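Local coordinates for 5'-tyrosyl-DNA phosphodiesterase (Caenorhabditis elegans, PDB 4FVA), which belongs to the endonuclease/exonuclease/phosphatase family of the DNase I-like clan and carries a bound magnesium ion, at residues A183-A186 with A187-N191; A139-G142 with F143-K147; V148-I151 with I152-P156. One frame throughout, in Å; residues are numbered along the deposited sequence.

How the interactions relate
Interactions 2 and 3 are consecutive pieces of one helix, 134-154, which crosses over between the parallel strands 118-126 and 159-163; their centres lie about 13 Å apart. Interaction 2, in the middle of that helix, is the more buried: regular backbone bonds run its length, and a methionine that rests on the sheet meets a phenylalanine. Interaction 3 takes in the C-terminal end, where an asparagine side chain hydrogen-bonds a last-turn carbonyl and polar residues become exposed. Interaction 1, about 22 Å from interaction 2 between centres and, like interaction 3, only partly buried, ends a short helix instead, through a Schellman turn and a tryptophan covered by the chain that follows.

Interaction 1: A183-A186 with A187-N191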
loop_
_atom_site.group_PDB
_atom_site.type_symbol
_atom_site.label_atom_id
_atom_site.label_comp_id
_atom_site.label_asym_id
_atom_site.label_seq_id
_atom_site.Cartn_x
_atom_site.Cartn_y
_atom_site.Cartn_z
ATOM N N ALA A 183 -6.322 -9.894 -0.314
ATOM C CA ALA A 183 -5.636 -10.363 -1.523
ATOM C C ALA A 183 -4.698 -11.539 -1.262
ATOM O O ALA A 183 -4.671 -12.503 -2.027
ATOM C CB ALA A 183 -4.885 -9.206 -2.195
ATOM N N TRP A 184 -3.910 -11.458 -0.198
ATOM C CA TRP A 184 -3.001 -12.549 0.109
ATOM C C TRP A 184 -3.719 -13.857 0.404
ATOM O O TRP A 184 -3.286 -14.929 -0.039
ATOM C CB TRP A 184 -2.097 -12.203 1.284
ATOM C CG TRP A 184 -1.275 -13.377 1.723
ATOM C CD1 TRP A 184 -0.183 -13.903 1.082
ATOM C CD2 TRP A 184 -1.451 -14.152 2.917
ATOM N NE1 TRP A 184 0.316 -14.968 1.797
ATOM C CE2 TRP A 184 -0.438 -15.138 2.930
ATOM C CE3 TRP A 184 -2.365 -14.108 3.975
ATOM C CZ2 TRP A 184 -0.320 -16.078 3.962
ATOM C CZ3 TRP A 184 -2.248 -15.048 4.999
ATOM C CH2 TRP A 184 -1.229 -16.013 4.985
ATOM N N GLU A 185 -4.788 -13.766 1.189
ATOM C CA GLU A 185 -5.603 -14.931 1.509
ATOM C C GLU A 185 -6.261 -15.511 0.271
ATOM O O GLU A 185 -6.197 -16.713 0.041
ATOM C CB GLU A 185 -6.678 -14.572 2.533
ATOM C CG GLU A 185 -6.171 -14.299 3.934
ATOM C CD GLU A 185 -7.301 -13.869 4.841
ATOM O OE1 GLU A 185 -7.052 -13.565 6.026
ATOM O OE2 GLU A 185 -8.452 -13.843 4.357
ATOM N N ALA A 186 -6.885 -14.651 -0.528
ATOM C CA ALA A 186 -7.578 -15.086 -1.740
ATOM C C ALA A 186 -6.631 -15.687 -2.772
ATOM O O ALA A 186 -7.049 -16.444 -3.651
ATOM C CB ALA A 186 -8.369 -13.928 -2.344
ATOM N N ALA A 187 -5.355 -15.324 -2.692
ATOM C CA ALA A 187 -4.373 -15.877 -3.609
ATOM C C ALA A 187 -3.891 -17.246 -3.141
ATOM O O ALA A 187 -3.177 -17.928 -3.874
ATOM C CB ALA A 187 -3.190 -14.924 -3.772
ATOM N N GLY A 188 -4.260 -17.638 -1.919
ATOM C CA GLY A 188 -3.899 -18.956 -1.425
ATOM C C GLY A 188 -3.215 -19.025 -0.067
ATOM O O GLY A 188 -2.729 -20.092 0.322
ATOM N N SER A 189 -3.128 -17.901 0.641
ATOM C CA SER A 189 -2.438 -17.877 1.938
ATOM C C SER A 189 -1.091 -18.584 1.872
ATOM O O SER A 189 -0.748 -19.375 2.758
ATOM C CB SER A 189 -3.297 -18.502 3.048
ATOM O OG SER A 189 -4.473 -17.740 3.280
ATOM N N ASP A 190 -0.317 -18.267 0.842
ATOM C CA ASP A 190 0.996 -18.872 0.647
ATOM C C ASP A 190 2.001 -18.416 1.704
ATOM O O ASP A 190 2.215 -17.212 1.895
ATOM C CB ASP A 190 1.517 -18.546 -0.758
ATOM C CG ASP A 190 2.855 -19.222 -1.068
ATOM O OD1 ASP A 190 3.529 -19.681 -0.125
ATOM O OD2 ASP A 190 3.239 -19.287 -2.257
ATOM N N ASN A 191 2.604 -19.370 2.411
ATOM C CA ASN A 191 3.622 -19.036 3.407
ATOM C C ASN A 191 4.820 -18.286 2.816
ATOM O O ASN A 191 5.433 -17.458 3.495
ATOM C CB ASN A 191 4.114 -20.294 4.133
ATOM C CG ASN A 191 3.047 -20.920 5.006
ATOM O OD1 ASN A 191 2.450 -21.932 4.642
ATOM N ND2 ASN A 191 2.814 -20.328 6.175
HETATM O O HOH W 1 -1.135 -16.115 -0.945
#
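Ala-187 N bonds back to Ala-183 O, four residues earlier, at 3.0 Å. After it the chain turns off through Gly-188, whose phi is positive (128°). Two bonds reach back into the last turn: Ser-189 N to Trp-184 O, 3.1 Å, and Gly-188 N to Glu-185 O, 2.9 Å. A water bridges the turn further, donating to Trp-184 O and accepting from Asp-190 N.

Trp-184 is the side chain that ties the turn to the following loop. Its CG lies anti to the backbone N (chi1 173°), which turns the indole toward that loop, with Ser-189 over one face and Asp-190 O at its edge. Over the six-membered ring, Ser-189 CA is 3.6 Å from the ring centroid in a CH-pi contact, and Ser-189 CB is 3.8 Å from Trp-184 CH2. At the ring edge, Trp-184 NE1 donates to Asp-190 O at 2.9 Å, with the oxygen almost exactly in the indole plane. That oxygen also accepts from Thr-193 OG1, while the carboxylate of Asp-190 turns to Lys-192 N. Ser-189 OG lies 3.5 Å from Glu-185 CA, against the backbone of the helix.

Phe-229 of strand 226-232 meets the indole edge-to-face, and Ala-183 and Ala-186 pack on Val-227 of the same strand, placing the short helix against the sheet. The positive-phi glycine with its paired bonds into the last turn is a Schellman motif, the common C-terminal stop of a helix.

Interaction 2: A139-G142 with F143-K147; sequences AQFG and FCMDK
Phe-141 and Met-145, one turn apart on helix 134-154, make the main side-chain contact here. Met-145 CE comes obliquely to 3.5 Å from Phe-141 CZ. Met-145 SD sits 5.2 Å from the Phe-141 ring centroid, a Met-aromatic contact. With chi1 at -79°, Met-145 CG lies beside its own backbone N and 3.7 Å from Phe-141 CE2; the bend at chi2 (-53°) then sets SD and CE by the ring.

Four backbone bonds run from residue i+4 to i through the two segments, from Phe-143 N to Ala-139 O at one end to Asp-146 N to Gly-142 O, 2.9 Å, at the other.

Gln-140 and Asp-146 find their polar partners beyond these residues. Gln-140 bonds Asn-101 and the backbone of Glu-128, and Asp-146 forms salt bridges with Arg-149 and Arg-175. Cys-144 and Met-145 lie on Phe-162 of strand 159-163, so this face of the helix rests on the sheet.

Apolar and sulfur-bearing groups thus fill the buried side, where dispersion does the work, while the buried amide of Gln-140 has both its oxygen and its nitrogen satisfied by hydrogen bonds.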
loop_
_atom_site.group_PDB
_atom_site.type_symbol
_atom_site.label_atom_id
_atom_site.label_comp_id
_atom_site.label_asym_id
_atom_site.label_seq_id
_atom_site.Cartn_x
_atom_site.Cartn_y
_atom_site.Cartn_z
ATOM N N ALA A 139 -9.366 1.183 15.809
ATOM C CA ALA A 139 -10.436 2.115 15.457
ATOM C C ALA A 139 -10.292 2.595 14.018
ATOM O O ALA A 139 -11.276 2.719 13.291
ATOM C CB ALA A 139 -10.446 3.300 16.416
ATOM N N GLN A 140 -9.061 2.890 13.616
ATOM C CA GLN A 140 -8.810 3.347 12.251
ATOM C C GLN A 140 -9.215 2.273 11.245
ATOM O O GLN A 140 -9.870 2.572 10.247
ATOM C CB GLN A 140 -7.345 3.756 12.087
ATOM C CG GLN A 140 -6.982 5.015 12.876
ATOM C CD GLN A 140 -5.479 5.223 12.999
ATOM O OE1 GLN A 140 -4.682 4.429 12.486
ATOM N NE2 GLN A 140 -5.083 6.289 13.702
ATOM N N PHE A 141 -8.809 1.030 11.495
ATOM C CA PHE A 141 -9.152 -0.067 10.596
ATOM C C PHE A 141 -10.679 -0.185 10.437
ATOM O O PHE A 141 -11.187 -0.313 9.318
ATOM C CB PHE A 141 -8.552 -1.382 11.088
ATOM C CG PHE A 141 -8.756 -2.533 10.137
ATOM C CD1 PHE A 141 -7.839 -2.782 9.124
ATOM C CD2 PHE A 141 -9.874 -3.353 10.246
ATOM C CE1 PHE A 141 -8.028 -3.837 8.232
ATOM C CE2 PHE A 141 -10.072 -4.409 9.361
ATOM C CZ PHE A 141 -9.142 -4.653 8.356
ATOM N N GLY A 142 -11.400 -0.140 11.563
ATOM C CA GLY A 142 -12.855 -0.202 11.550
ATOM C C GLY A 142 -13.427 0.937 10.727
ATOM O O GLY A 142 -14.293 0.737 9.868
ATOM N N PHE A 143 -12.897 2.131 10.953
ATOM C CA PHE A 143 -13.311 3.304 10.213
ATOM C C PHE A 143 -13.070 3.099 8.728
ATOM O O PHE A 143 -13.937 3.398 7.899
ATOM C CB PHE A 143 -12.553 4.533 10.727
ATOM C CG PHE A 143 -12.807 5.789 9.944
ATOM C CD1 PHE A 143 -13.858 6.637 10.276
ATOM C CD2 PHE A 143 -11.988 6.128 8.869
ATOM C CE1 PHE A 143 -14.098 7.805 9.539
ATOM C CE2 PHE A 143 -12.211 7.291 8.133
ATOM C CZ PHE A 143 -13.264 8.132 8.468
ATOM N N CYS A 144 -11.902 2.575 8.378
ATOM C CA CYS A 144 -11.611 2.353 6.965
ATOM C C CYS A 144 -12.599 1.366 6.353
ATOM O O CYS A 144 -13.093 1.574 5.248
ATOM C CB CYS A 144 -10.172 1.868 6.766
ATOM S SG CYS A 144 -8.934 3.138 7.116
ATOM N N MET A 145 -12.897 0.294 7.078
ATOM C CA MET A 145 -13.826 -0.711 6.555
ATOM C C MET A 145 -15.244 -0.145 6.384
ATOM O O MET A 145 -15.943 -0.460 5.417
ATOM C CB MET A 145 -13.806 -1.979 7.422
ATOM C CG MET A 145 -12.606 -2.920 7.145
ATOM S SD MET A 145 -12.457 -3.361 5.387
ATOM C CE MET A 145 -10.962 -4.350 5.370
ATOM N N ASP A 146 -15.657 0.720 7.300
ATOM C CA ASP A 146 -16.950 1.370 7.166
ATOM C C ASP A 146 -16.995 2.213 5.906
ATOM O O ASP A 146 -18.005 2.247 5.196
ATOM C CB ASP A 146 -17.257 2.227 8.395
ATOM C CG ASP A 146 -17.563 1.390 9.634
ATOM O OD1 ASP A 146 -17.909 0.203 9.489
ATOM O OD2 ASP A 146 -17.476 1.933 10.755
ATOM N N LYS A 147 -15.893 2.900 5.632
ATOM C CA LYS A 147 -15.793 3.728 4.449
ATOM C C LYS A 147 -15.864 2.880 3.185
ATOM O O LYS A 147 -16.556 3.236 2.225
ATOM C CB LYS A 147 -14.500 4.545 4.496
ATOM C CG LYS A 147 -14.313 5.513 3.333
ATOM C CD LYS A 147 -15.472 6.493 3.235
ATOM C CE LYS A 147 -15.174 7.616 2.249
ATOM N NZ LYS A 147 -14.823 7.117 0.883
#

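Interaction 3: V148-I151 with I152-P156; sequences VREI and IAQNP
The C-terminal end of helix 134-154, the crossover helix of the beta-alpha-beta unit between strands 118-126 and 159-163, is finished by a side chain: Asn-155 ND2 bonds Ile-151 O. The bond is short, 2.7 Å, and nearly straight, 174° at the hydrogen. The nitrogen lies in the carbonyl plane on a lone pair, and the oxygen lies in the amide plane. Asn-155 has left helical backbone angles, and with CG beside its own N (chi1 -55°) the amide swings back over the final turn.

Before that the helix is regular, with Ile-152 N to Val-148 O at 2.9 Å, Ala-153 N to Arg-149 O, and Gln-154 N to Glu-150 O at 2.8 Å.

On the inner side Val-148 CG1 meets Ile-152 CD1 at 3.5 Å, tight for two methyls. Ile-151 and Val-148 pack on Leu-123, and Ile-152 on Val-160 of the neighbouring strand.

On the exposed side Glu-150 and Gln-154 cross at a slant, their carboxylate and amide planes 28° apart. The nearest approach of these two side chains is Glu-150 OE2 to Gln-154 NE2 at 3.6 Å, a loose contact, with Glu-150 CG barely farther from the same nitrogen.

The chemistry divides by side: branched aliphatics seal the helix to the sheet, Glu-150 and Gln-154 lie on the exposed side, and one amide takes up a carbonyl in the last turn.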
loop_
_atom_site.group_PDB
_atom_site.type_symbol
_atom_site.label_atom_id
_atom_site.label_comp_id
_atom_site.label_asym_id
_atom_site.label_seq_id
_atom_site.Cartn_x
_atom_site.Cartn_y
_atom_site.Cartn_z
ATOM N N VAL A 148 -15.144 1.760 3.186
ATOM C CA VAL A 148 -15.208 0.791 2.090
ATOM C C VAL A 148 -16.620 0.244 1.905
ATOM O O VAL A 148 -17.120 0.175 0.786
ATOM C CB VAL A 148 -14.203 -0.377 2.310
ATOM C CG1 VAL A 148 -14.474 -1.548 1.355
ATOM C CG2 VAL A 148 -12.767 0.120 2.142
ATOM N N ARG A 149 -17.267 -0.128 3.011
ATOM C CA ARG A 149 -18.631 -0.651 2.951
ATOM C C ARG A 149 -19.538 0.375 2.263
ATOM O O ARG A 149 -20.309 0.032 1.372
ATOM C CB ARG A 149 -19.143 -0.964 4.366
ATOM C CG ARG A 149 -20.326 -1.927 4.447
ATOM C CD ARG A 149 -20.630 -2.297 5.906
ATOM N NE ARG A 149 -19.451 -2.801 6.609
ATOM C CZ ARG A 149 -18.803 -2.114 7.552
ATOM N NH1 ARG A 149 -17.725 -2.623 8.144
ATOM N NH2 ARG A 149 -19.238 -0.910 7.910
ATOM N N GLU A 150 -19.450 1.636 2.688
ATOM C CA GLU A 150 -20.226 2.719 2.071
ATOM C C GLU A 150 -19.922 2.913 0.574
ATOM O O GLU A 150 -20.836 3.016 -0.242
ATOM C CB GLU A 150 -19.991 4.029 2.823
ATOM C CG GLU A 150 -20.773 5.203 2.276
ATOM C CD GLU A 150 -20.584 6.457 3.105
ATOM O OE1 GLU A 150 -19.436 6.731 3.521
ATOM O OE2 GLU A 150 -21.587 7.164 3.347
ATOM N N ILE A 151 -18.641 2.960 0.210
ATOM C CA ILE A 151 -18.265 3.154 -1.192
ATOM C C ILE A 151 -18.870 2.051 -2.048
ATOM O O ILE A 151 -19.399 2.309 -3.130
ATOM C CB ILE A 151 -16.724 3.205 -1.359
ATOM C CG1 ILE A 151 -16.202 4.560 -0.864
ATOM C CG2 ILE A 151 -16.293 3.003 -2.835
ATOM C CD1 ILE A 151 -14.682 4.661 -0.809
ATOM N N ILE A 152 -18.767 0.818 -1.565
ATOM C CA ILE A 152 -19.311 -0.344 -2.262
ATOM C C ILE A 152 -20.831 -0.221 -2.455
ATOM O O ILE A 152 -21.351 -0.464 -3.537
ATOM C CB ILE A 152 -18.987 -1.625 -1.480
ATOM C CG1 ILE A 152 -17.482 -1.916 -1.528
ATOM C CG2 ILE A 152 -19.823 -2.785 -1.981
ATOM C CD1 ILE A 152 -17.033 -2.995 -0.535
ATOM N N ALA A 153 -21.528 0.157 -1.391
ATOM C CA ALA A 153 -22.975 0.393 -1.430
ATOM C C ALA A 153 -23.350 1.507 -2.411
ATOM O O ALA A 153 -24.370 1.421 -3.096
ATOM C CB ALA A 153 -23.502 0.707 -0.031
ATOM N N GLN A 154 -22.527 2.551 -2.480
ATOM C CA GLN A 154 -22.817 3.689 -3.357
ATOM C C GLN A 154 -22.404 3.456 -4.801
ATOM O O GLN A 154 -22.792 4.211 -5.687
ATOM C CB GLN A 154 -22.111 4.958 -2.848
ATOM C CG GLN A 154 -22.610 5.519 -1.514
ATOM C CD GLN A 154 -21.740 6.679 -1.015
ATOM O OE1 GLN A 154 -20.567 6.794 -1.384
ATOM N NE2 GLN A 154 -22.306 7.525 -0.164
ATOM N N ASN A 155 -21.594 2.434 -5.046
ATOM C CA ASN A 155 -21.055 2.228 -6.387
ATOM C C ASN A 155 -21.070 0.760 -6.760
ATOM O O ASN A 155 -20.008 0.138 -6.930
ATOM C CB ASN A 155 -19.637 2.774 -6.458
ATOM C CG ASN A 155 -19.564 4.220 -6.039
ATOM O OD1 ASN A 155 -19.590 5.117 -6.874
ATOM N ND2 ASN A 155 -19.489 4.457 -4.723
ATOM N N PRO A 156 -22.276 0.206 -6.933
ATOM C CA PRO A 156 -22.354 -1.206 -7.295
ATOM C C PRO A 156 -21.565 -1.425 -8.579
ATOM O O PRO A 156 -21.596 -0.589 -9.481
ATOM C CB PRO A 156 -23.866 -1.427 -7.511
ATOM C CG PRO A 156 -24.426 -0.057 -7.790
ATOM C CD PRO A 156 -23.584 0.890 -6.982
#